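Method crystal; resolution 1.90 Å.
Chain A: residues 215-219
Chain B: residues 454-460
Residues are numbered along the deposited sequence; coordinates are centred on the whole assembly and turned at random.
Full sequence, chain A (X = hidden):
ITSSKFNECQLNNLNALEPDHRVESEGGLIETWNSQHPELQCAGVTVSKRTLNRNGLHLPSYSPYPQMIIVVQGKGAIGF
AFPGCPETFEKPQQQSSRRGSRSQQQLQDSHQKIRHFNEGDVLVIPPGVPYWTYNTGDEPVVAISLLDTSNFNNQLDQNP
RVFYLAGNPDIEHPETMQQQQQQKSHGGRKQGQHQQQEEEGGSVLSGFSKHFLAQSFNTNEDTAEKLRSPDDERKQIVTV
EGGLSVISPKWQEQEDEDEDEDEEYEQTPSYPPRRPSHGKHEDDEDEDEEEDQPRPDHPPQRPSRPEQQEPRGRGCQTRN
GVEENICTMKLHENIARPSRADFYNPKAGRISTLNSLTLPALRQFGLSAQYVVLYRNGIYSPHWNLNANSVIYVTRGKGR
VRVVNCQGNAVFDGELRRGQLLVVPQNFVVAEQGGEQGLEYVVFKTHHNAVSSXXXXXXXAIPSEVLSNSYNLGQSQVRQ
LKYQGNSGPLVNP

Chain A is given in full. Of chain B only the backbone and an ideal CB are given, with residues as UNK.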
ATOM      1  N   GLN A 215     -20.666  26.070  30.352  1.00 22.23           N
ATOM      2  CA  GLN A 215     -21.588  24.958  30.164  1.00 24.81           C
ATOM      3  C   GLN A 215     -20.902  23.802  29.430  1.00 23.98           C
ATOM      4  O   GLN A 215     -21.038  22.648  29.817  1.00 22.06           O
ATOM      5  CB  GLN A 215     -22.809  25.399  29.357  1.00 28.82           C
ATOM      6  CG  GLN A 215     -23.574  26.562  29.943  1.00 36.58           C
ATOM      7  CD  GLN A 215     -25.042  26.489  29.603  1.00 48.31           C
ATOM      8  OE1 GLN A 215     -25.826  25.855  30.315  1.00 49.71           O
ATOM      9  NE2 GLN A 215     -25.424  27.114  28.494  1.00 54.86           N
ATOM     10  N   SER A 216     -20.164  24.137  28.373  1.00 26.28           N
ATOM     11  CA  SER A 216     -19.460  23.150  27.548  1.00 27.08           C
ATOM     12  C   SER A 216     -18.474  22.283  28.314  1.00 30.28           C
ATOM     13  O   SER A 216     -18.450  21.062  28.148  1.00 36.10           O
ATOM     14  CB  SER A 216     -18.697  23.852  26.420  1.00 22.46           C
ATOM     15  OG  SER A 216     -19.575  24.313  25.422  1.00 26.63           O
ATOM     16  N   PHE A 217     -17.667  22.930  29.145  1.00 28.37           N
ATOM     17  CA  PHE A 217     -16.636  22.267  29.923  1.00 25.59           C
ATOM     18  C   PHE A 217     -17.057  21.925  31.352  1.00 32.94           C
ATOM     19  O   PHE A 217     -16.223  21.538  32.172  1.00 29.41           O
ATOM     20  CB  PHE A 217     -15.393  23.160  29.953  1.00 28.78           C
ATOM     21  CG  PHE A 217     -14.910  23.583  28.586  1.00 27.17           C
ATOM     22  CD1 PHE A 217     -14.404  24.866  28.376  1.00 21.77           C
ATOM     23  CD2 PHE A 217     -14.932  22.692  27.517  1.00 29.63           C
ATOM     24  CE1 PHE A 217     -13.922  25.255  27.125  1.00 21.24           C
ATOM     25  CE2 PHE A 217     -14.451  23.071  26.262  1.00 30.08           C
ATOM     26  CZ  PHE A 217     -13.945  24.359  26.067  1.00 23.34           C
ATOM     27  N   ASN A 218     -18.344  22.070  31.656  1.00 33.71           N
ATOM     28  CA  ASN A 218     -18.842  21.768  32.998  1.00 38.85           C
ATOM     29  C   ASN A 218     -17.994  22.492  34.047  1.00 37.15           C
ATOM     30  O   ASN A 218     -17.582  21.898  35.042  1.00 36.90           O
ATOM     31  CB  ASN A 218     -18.787  20.254  33.255  1.00 41.80           C
ATOM     32  CG  ASN A 218     -19.744  19.462  32.364  1.00 56.75           C
ATOM     33  OD1 ASN A 218     -19.591  18.247  32.185  1.00 52.99           O
ATOM     34  ND2 ASN A 218     -20.745  20.142  31.816  1.00 54.14           N
ATOM     35  N   THR A 219     -17.729  23.773  33.816  1.00 32.45           N
ATOM     36  CA  THR A 219     -16.920  24.555  34.743  1.00 38.05           C
ATOM     37  C   THR A 219     -17.665  25.824  35.170  1.00 39.76           C
ATOM     38  O   THR A 219     -18.703  26.161  34.596  1.00 37.55           O
ATOM     39  CB  THR A 219     -15.574  24.948  34.092  1.00 37.36           C
ATOM     40  OG1 THR A 219     -14.694  25.475  35.089  1.00 47.77           O
ATOM     41  CG2 THR A 219     -15.784  26.000  33.023  1.00 45.94           C
TER
ATOM     42  N   UNK B 454     -11.874  17.420  20.173  1.00 19.32           N
ATOM     43  CA  UNK B 454     -12.669  18.339  20.970  1.00 18.77           C
ATOM     44  C   UNK B 454     -11.776  18.887  22.076  1.00 24.84           C
ATOM     45  O   UNK B 454     -10.940  18.171  22.631  1.00 19.11           O
ATOM     46  CB  UNK B 454     -13.911  17.654  21.543  1.00 18.77           C
ATOM     47  N   UNK B 455     -11.949  20.170  22.374  1.00 21.54           N
ATOM     48  CA  UNK B 455     -11.124  20.846  23.359  1.00 19.81           C
ATOM     49  C   UNK B 455     -11.053  20.222  24.741  1.00 16.78           C
ATOM     50  O   UNK B 455      -9.992  20.242  25.352  1.00 23.04           O
ATOM     51  CB  UNK B 455     -11.629  22.283  23.509  1.00 19.81           C
ATOM     52  N   UNK B 456     -12.148  19.654  25.236  1.00 17.30           N
ATOM     53  CA  UNK B 456     -12.107  19.011  26.553  1.00 25.39           C
ATOM     54  C   UNK B 456     -10.990  17.962  26.572  1.00 26.38           C
ATOM     55  O   UNK B 456     -10.181  17.897  27.507  1.00 23.26           O
ATOM     56  CB  UNK B 456     -13.455  18.371  26.890  1.00 25.39           C
ATOM     57  N   UNK B 457     -10.955  17.142  25.524  1.00 25.21           N
ATOM     58  CA  UNK B 457      -9.952  16.092  25.402  1.00 20.68           C
ATOM     59  C   UNK B 457      -8.554  16.698  25.318  1.00 19.79           C
ATOM     60  O   UNK B 457      -7.587  16.133  25.841  1.00 24.68           O
ATOM     61  CB  UNK B 457     -10.231  15.222  24.174  1.00 20.68           C
ATOM     62  N   UNK B 458      -8.448  17.855  24.672  1.00 23.35           N
ATOM     63  CA  UNK B 458      -7.161  18.540  24.541  1.00 20.28           C
ATOM     64  C   UNK B 458      -6.612  18.938  25.910  1.00 23.68           C
ATOM     65  O   UNK B 458      -5.410  18.822  26.165  1.00 24.09           O
ATOM     66  CB  UNK B 458      -7.303  19.777  23.651  1.00 20.28           C
ATOM     67  N   UNK B 459      -7.487  19.425  26.787  1.00 21.78           N
ATOM     68  CA  UNK B 459      -7.068  19.826  28.129  1.00 21.76           C
ATOM     69  C   UNK B 459      -6.460  18.628  28.850  1.00 20.57           C
ATOM     70  O   UNK B 459      -5.445  18.754  29.542  1.00 24.64           O
ATOM     71  CB  UNK B 459      -8.246  20.393  28.924  1.00 21.76           C
ATOM     72  N   UNK B 460      -7.086  17.466  28.689  1.00 20.83           N
ATOM     73  CA  UNK B 460      -6.603  16.253  29.343  1.00 26.43           C
ATOM     74  C   UNK B 460      -5.197  15.844  28.893  1.00 24.48           C
ATOM     75  O   UNK B 460      -4.422  15.300  29.681  1.00 21.73           O
ATOM     76  CB  UNK B 460      -7.578  15.105  29.075  1.00 26.43           C
TER

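Chain A offers one dominant feature here, the ring of A:Phe217, held out on the first residue past the end of a helix with chi1 at m. The chain B backbone passes it as the first turns of a helix, and each position can be read by how its CA-to-CB bond stands to that ring.

Position 454 has extended angles, phi/psi -107/142, and stands at the N-cap just before the helix. Its CB points sideways with nothing of chain A within 5.5 Å, so chain A sets no demand, and small capping residues or large side chains lying along their own helix would all be possible. The deposited residue is B:Tyr454, chi1 p, whose ring runs forward alongside its own helix and makes no contact with chain A.

Position 455 is helical and its CB points toward chain A. The ideal CB already sits 4.0 Å from A:Phe217 CE2, so what is offered is the end of an aromatic ring and no polar partner. Alanine would touch it; valine, isoleucine, leucine or methionine could cover more. The residue is B:Ile455, chi1 m and chi2 t. B:Ile455 CG2 comes 3.7 Å from A:Phe217 CZ, an apolar contact made by a short branch close to the backbone.

Position 456 is the closest in register, its CA 6.5 Å from the CA of A:Phe217. The CB points sideways, with the ideal atom 4.6 Å from A:Phe217 CD2; to one side of the ring, on the backbone side, lie two oxygens, A:Ser216 O and A:Asn218 OD1. A long side chain with an apolar stem suits this path: methionine, glutamine, arginine or lysine. It is B:Lys456, and its methylenes do the packing. B:Lys456 CG meets the ring edge at 3.4 Å from A:Phe217 CD2, and B:Lys456 CD lies 3.7 Å from A:Ser216 O. B:Lys456 NZ stops 4.5 Å from A:Asn218 OD1, too far for a hydrogen bond; it is satisfied elsewhere in the structure.

Positions 457 and 458 are out of reach of chain A, which leaves their choice to other surroundings; many helix-compatible residues would do. B:Asp457 forms a salt bridge with position 460. B:Val458 N donates to B:Tyr454 O at 3.2 Å, an early rung of the helix.

Position 459, one turn after 455, again points toward chain A, but its ideal CB has nothing within 5.5 Å. The gap calls for length: leucine, methionine or an aromatic could bridge it. B:Phe459, chi1 m, sends its ring edge toward the face of A:Phe217, with B:Phe459 CE1 4.0 Å from A:Phe217 CE1, centroids 5.2 Å apart and planes at 77°. This edge-to-face pair covers a face that the contact at the ring edge leaves free.

Position 460 is again out of reach, and any helix former could serve. B:Arg460 turns to its own chain: B:Arg460 NH1 lies 3.1 Å from B:Asp457 OD1 in the salt bridge and donates to B:Tyr454 OH at 2.9 Å.

Chain B (454-460) YIKDVFR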
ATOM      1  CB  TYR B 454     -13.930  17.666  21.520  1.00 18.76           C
ATOM      2  CG  TYR B 454     -13.730  16.419  22.343  1.00 22.13           C
ATOM      3  CD1 TYR B 454     -14.006  16.420  23.713  1.00 21.36           C
ATOM      4  CD2 TYR B 454     -13.322  15.220  21.750  1.00 23.06           C
ATOM      5  CE1 TYR B 454     -13.887  15.263  24.470  1.00 22.16           C
ATOM      6  CE2 TYR B 454     -13.198  14.054  22.499  1.00 19.35           C
ATOM      7  CZ  TYR B 454     -13.483  14.084  23.858  1.00 26.31           C
ATOM      8  OH  TYR B 454     -13.368  12.944  24.607  1.00 22.60           O
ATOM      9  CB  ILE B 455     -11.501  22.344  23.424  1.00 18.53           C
ATOM     10  CG1 ILE B 455     -11.054  23.015  22.116  1.00 21.93           C
ATOM     11  CG2 ILE B 455     -10.814  23.024  24.598  1.00 21.29           C
ATOM     12  CD1 ILE B 455     -11.429  24.492  21.978  1.00 25.15           C
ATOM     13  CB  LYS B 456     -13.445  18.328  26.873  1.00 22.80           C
ATOM     14  CG  LYS B 456     -14.600  19.283  27.135  1.00 42.59           C
ATOM     15  CD  LYS B 456     -15.919  18.540  27.337  1.00 41.79           C
ATOM     16  CE  LYS B 456     -15.844  17.575  28.520  1.00 50.12           C
ATOM     17  NZ  LYS B 456     -17.116  16.815  28.716  1.00 39.98           N
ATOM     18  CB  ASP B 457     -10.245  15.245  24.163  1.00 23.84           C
ATOM     19  CG  ASP B 457      -9.239  14.134  23.972  1.00 23.98           C
ATOM     20  OD1 ASP B 457      -9.116  13.276  24.873  1.00 25.78           O
ATOM     21  OD2 ASP B 457      -8.571  14.120  22.922  1.00 24.18           O
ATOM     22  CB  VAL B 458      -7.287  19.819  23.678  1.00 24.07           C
ATOM     23  CG1 VAL B 458      -5.973  20.580  23.681  1.00 25.62           C
ATOM     24  CG2 VAL B 458      -7.686  19.451  22.258  1.00 25.03           C
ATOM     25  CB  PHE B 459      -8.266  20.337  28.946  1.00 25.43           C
ATOM     26  CG  PHE B 459      -8.836  21.639  28.453  1.00 25.17           C
ATOM     27  CD1 PHE B 459     -10.205  21.885  28.546  1.00 25.30           C
ATOM     28  CD2 PHE B 459      -8.016  22.619  27.909  1.00 24.19           C
ATOM     29  CE1 PHE B 459     -10.746  23.088  28.103  1.00 27.56           C
ATOM     30  CE2 PHE B 459      -8.550  23.831  27.463  1.00 28.52           C
ATOM     31  CZ  PHE B 459      -9.915  24.064  27.559  1.00 25.34           C
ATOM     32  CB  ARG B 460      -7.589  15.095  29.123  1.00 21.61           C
ATOM     33  CG  ARG B 460      -8.970  15.319  29.755  1.00 21.86           C
ATOM     34  CD  ARG B 460      -9.733  14.014  29.925  1.00 27.06           C
ATOM     35  NE  ARG B 460     -10.112  13.406  28.651  1.00 31.19           N
ATOM     36  CZ  ARG B 460     -11.222  13.702  27.978  1.00 32.12           C
ATOM     37  NH1 ARG B 460     -11.478  13.098  26.825  1.00 33.65           N
ATOM     38  NH2 ARG B 460     -12.085  14.587  28.463  1.00 26.82           N
TER
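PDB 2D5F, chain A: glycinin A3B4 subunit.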